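Local coordinates for selenium-binding protein (Sulfolobus tokodaii, PDB 2ECE), which is of unknown function but belongs to the selenium-binding protein family, whose members are thought to bind selenium, and folds as a beta-propeller, at residues E206-V209 with P210-E214; D215-L219 with E220-D224. All coordinates share one frame; numbering follows the deposited sequence.

Contacts 1 and 2 follow one another along the chain between strands 201-204 and 229-234, two neighbours in one four-stranded antiparallel sheet of the propeller. Contact 1 is the buried one: it starts helix 210-213, and its centre lies about 16 Å from that of the chain. Contact 2, about 22 Å out and only partly buried, leads into helix 222-225. Both bring in backbone carbonyls that accept from amides farther along the chain, but contact 1 adds a tryptophan face covered by aliphatic carbon, whereas contact 2 sets a lysine chain on a histidine and uses two bridging waters to contact 1's one. They meet where Thr212 CG2 packs 3.7 Å from His221 ND1.

Contact 1. Residues E206-V209 with P210-E214; sequences EWAV and PNTIE
Val209, at the N-cap position of helix 210-213, turns its carbonyl into the first turn, where O accepts from Thr212 N at 2.9 Å and from Ile213 N at 3.2 Å. The two donors come from different directions: Ile213 N lies nearly in line with the C=O bond, while Thr212 N sits well above the carbonyl plane. Ile213 also carries the side-chain contact. Its CG2 stands 3.9 Å from the centroid of the Trp207 six-membered ring, almost on the ring normal, a CH-pi contact over the face. The CG1 branch, set between the backbone N and the carbonyl carbon (chi1 71°), carries CD1 to 3.7 Å from Trp207 CZ3. Ala208 CB presses on the CG2 methyl of Ile213 at 3.5 Å, a tight fit. Beside them, a water links Val209 N, from which it accepts, to Thr212 OG1 at 2.8 Å. An alanine in place of Trp207 would probably leave Ile213 CG2 and CD1 without the surface they rest on and open a gap under the helix. Tyr191, Tyr226 and Trp405 also meet the indole, and Met252 and Leu254 of strand 250-258 touch it, so this turn, just after strand 201-204, packs against strand 250-258 of the next sheet and against helix 403-409, whose Trp405 NE1 bonds to Ile213 O.

Contact 2. Residues D215-L219 with E220-D224; sequences DGLKL and EHLKD
Lys218 and His221 run side by side where the loop after helix 210-213 turns into helix 222-225, joined by both backbone and side chain. His221 N donates to Lys218 O at 2.6 Å, a short bond whose donor stands 37° out of the carbonyl plane; spanning three residues, it closes a turn leading into the helix. One residue on, Leu222 N makes a weak bond to Leu219 O, 3.4 Å away. That carbonyl has a firmer partner in a water, which donates to Leu219 O at 2.8 Å and accepts from Lys223 N across the turn. Farther on, Lys223 O accepts from Arg251 NH2. A second water ties together three groups: it donates to Gly216 O, accepts from Lys218 N and is hydrogen-bonded to His221 ND1 at 3.1 Å. One face of this ring is covered by the aliphatic part of Lys218. The backbone sets CB over the ring centre, 3.7 Å from the centroid in a CH-pi contact, and chi1 of -76°, with CG anti to the carbonyl carbon, leads the chain on until CD lies 3.4 Å from His221 CE1. Leu217, whose N bonds to Gln408 OE1, and Leu219 make looser apolar contacts with Leu222. Lys218 NZ remains 6.2 Å from Glu220 OE2, without a salt bridge. Polar groups of the turn are thus met by its own carbonyls and amides and by bridging water; the lysine gives carbon to the histidine face, and its ammonium would probably act on carboxylate and imidazole only through space.

Contact 1. Residues E206-V209 with P210-E214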
# COMPACT_ATOMS: atom_id res chain seq x y z
N GLU A 206 -2.87 1.04 12.46
CA GLU A 206 -1.74 1.07 13.40
C GLU A 206 -0.68 -0.01 13.17
O GLU A 206 -0.99 -1.20 13.11
CB GLU A 206 -2.22 0.91 14.85
CG GLU A 206 -3.37 1.80 15.32
CD GLU A 206 -3.75 1.50 16.77
OE1 GLU A 206 -3.55 0.34 17.19
OE2 GLU A 206 -4.25 2.39 17.48
N TRP A 207 0.57 0.42 13.06
CA TRP A 207 1.68 -0.51 12.91
C TRP A 207 2.48 -0.36 14.21
O TRP A 207 2.19 -1.04 15.19
CB TRP A 207 2.53 -0.16 11.69
CG TRP A 207 3.57 -1.20 11.34
CD1 TRP A 207 3.52 -2.54 11.64
CD2 TRP A 207 4.75 -1.01 10.55
NE1 TRP A 207 4.60 -3.19 11.07
CE2 TRP A 207 5.37 -2.27 10.40
CE3 TRP A 207 5.34 0.11 9.96
CZ2 TRP A 207 6.55 -2.44 9.67
CZ3 TRP A 207 6.52 -0.06 9.23
CH2 TRP A 207 7.11 -1.33 9.09
N ALA A 208 3.46 0.54 14.21
CA ALA A 208 4.29 0.80 15.38
C ALA A 208 5.07 2.08 15.07
O ALA A 208 5.11 2.49 13.92
CB ALA A 208 5.26 -0.36 15.63
N VAL A 209 5.67 2.70 16.08
CA VAL A 209 6.43 3.93 15.84
C VAL A 209 7.78 3.62 15.21
O VAL A 209 8.25 2.49 15.26
CB VAL A 209 6.66 4.74 17.15
CG1 VAL A 209 5.32 5.05 17.81
CG2 VAL A 209 7.58 3.97 18.09
N PRO A 210 8.42 4.63 14.60
CA PRO A 210 9.72 4.47 13.95
C PRO A 210 10.77 3.78 14.82
O PRO A 210 11.42 2.84 14.39
CB PRO A 210 10.11 5.91 13.62
CG PRO A 210 8.79 6.51 13.26
CD PRO A 210 7.90 6.00 14.39
N ASN A 211 10.92 4.26 16.05
CA ASN A 211 11.90 3.67 16.95
C ASN A 211 11.66 2.20 17.25
O ASN A 211 12.52 1.52 17.80
CB ASN A 211 12.00 4.50 18.24
CG ASN A 211 12.59 5.87 17.99
OD1 ASN A 211 13.29 6.08 17.00
ND2 ASN A 211 12.31 6.82 18.89
N THR A 212 10.48 1.69 16.88
CA THR A 212 10.18 0.28 17.11
C THR A 212 10.49 -0.57 15.87
O THR A 212 11.08 -1.65 15.99
CB THR A 212 8.68 0.06 17.44
OG1 THR A 212 8.37 0.65 18.72
CG2 THR A 212 8.36 -1.43 17.47
N ILE A 213 10.12 -0.07 14.70
CA ILE A 213 10.29 -0.81 13.45
C ILE A 213 11.57 -0.65 12.63
O ILE A 213 12.01 -1.61 12.00
CB ILE A 213 9.09 -0.55 12.49
CG1 ILE A 213 9.16 0.88 11.94
CG2 ILE A 213 7.77 -0.74 13.24
CD1 ILE A 213 9.83 0.97 10.58
N GLU A 214 12.18 0.53 12.64
CA GLU A 214 13.36 0.74 11.81
C GLU A 214 14.52 -0.26 11.91
O GLU A 214 15.13 -0.58 10.89
CB GLU A 214 13.88 2.17 11.99
CG GLU A 214 12.85 3.22 11.57
CD GLU A 214 13.41 4.62 11.48
OE1 GLU A 214 14.25 4.99 12.33
OE2 GLU A 214 12.99 5.37 10.57
O HOH W 1 5.66 1.15 18.69

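Contact 2. Residues D215-L219 with E220-D224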
# COMPACT_ATOMS: atom_id res chain seq x y z
N ASP A 215 14.83 -0.75 13.11
CA ASP A 215 15.93 -1.71 13.23
C ASP A 215 15.49 -3.16 13.07
O ASP A 215 16.26 -4.08 13.35
CB ASP A 215 16.66 -1.54 14.57
CG ASP A 215 17.44 -0.24 14.65
OD1 ASP A 215 17.94 0.21 13.60
OD2 ASP A 215 17.55 0.33 15.76
N GLY A 216 14.25 -3.37 12.63
CA GLY A 216 13.75 -4.72 12.44
C GLY A 216 12.66 -5.13 13.41
O GLY A 216 12.34 -4.40 14.35
N LEU A 217 12.11 -6.32 13.18
CA LEU A 217 11.05 -6.85 14.02
C LEU A 217 11.66 -7.57 15.21
O LEU A 217 12.48 -8.47 15.04
CB LEU A 217 10.19 -7.84 13.24
CG LEU A 217 8.74 -8.13 13.65
CD1 LEU A 217 8.44 -9.58 13.34
CD2 LEU A 217 8.50 -7.84 15.12
N LYS A 218 11.27 -7.17 16.41
CA LYS A 218 11.75 -7.80 17.62
C LYS A 218 10.52 -8.42 18.25
O LYS A 218 9.67 -7.72 18.79
CB LYS A 218 12.39 -6.77 18.55
CG LYS A 218 13.78 -6.33 18.11
CD LYS A 218 14.33 -5.21 18.97
CE LYS A 218 15.77 -4.87 18.57
NZ LYS A 218 15.90 -4.63 17.10
N LEU A 219 10.42 -9.74 18.14
CA LEU A 219 9.29 -10.49 18.68
C LEU A 219 8.86 -10.09 20.09
O LEU A 219 7.69 -10.19 20.44
CB LEU A 219 9.59 -11.99 18.63
CG LEU A 219 9.14 -12.74 17.37
CD1 LEU A 219 9.18 -11.83 16.16
CD2 LEU A 219 10.02 -13.97 17.17
N GLU A 220 9.80 -9.62 20.91
CA GLU A 220 9.46 -9.21 22.26
C GLU A 220 8.69 -7.89 22.27
O GLU A 220 8.05 -7.54 23.27
CB GLU A 220 10.71 -9.07 23.12
CG GLU A 220 11.71 -8.05 22.59
CD GLU A 220 12.78 -8.67 21.72
OE1 GLU A 220 12.46 -9.62 20.97
OE2 GLU A 220 13.94 -8.21 21.77
N HIS A 221 8.74 -7.17 21.15
CA HIS A 221 8.05 -5.88 21.01
C HIS A 221 6.58 -6.04 20.64
O HIS A 221 5.76 -5.15 20.92
CB HIS A 221 8.70 -5.04 19.90
CG HIS A 221 10.02 -4.44 20.26
ND1 HIS A 221 10.66 -3.52 19.45
CD2 HIS A 221 10.84 -4.63 21.32
CE1 HIS A 221 11.81 -3.18 19.99
NE2 HIS A 221 11.95 -3.83 21.13
N LEU A 222 6.25 -7.15 19.99
CA LEU A 222 4.89 -7.41 19.54
C LEU A 222 3.74 -7.10 20.49
O LEU A 222 2.83 -6.35 20.13
CB LEU A 222 4.77 -8.86 19.06
CG LEU A 222 5.22 -9.10 17.62
CD1 LEU A 222 5.20 -10.58 17.31
CD2 LEU A 222 4.29 -8.34 16.67
N LYS A 223 3.77 -7.65 21.69
CA LYS A 223 2.69 -7.43 22.64
C LYS A 223 2.43 -5.98 23.05
O LYS A 223 1.28 -5.54 23.05
CB LYS A 223 2.90 -8.29 23.90
CG LYS A 223 1.94 -7.94 25.04
CD LYS A 223 1.94 -9.02 26.12
CE LYS A 223 0.79 -10.00 25.92
NZ LYS A 223 -0.54 -9.35 26.08
N ASP A 224 3.47 -5.24 23.40
CA ASP A 224 3.26 -3.86 23.86
C ASP A 224 3.59 -2.74 22.88
O ASP A 224 3.20 -1.60 23.13
CB ASP A 224 4.05 -3.61 25.15
CG ASP A 224 3.83 -4.68 26.18
OD1 ASP A 224 2.66 -5.07 26.40
OD2 ASP A 224 4.83 -5.13 26.79
O HOH W 2 10.24 -4.34 16.54
O HOH W 3 5.77 -9.69 22.45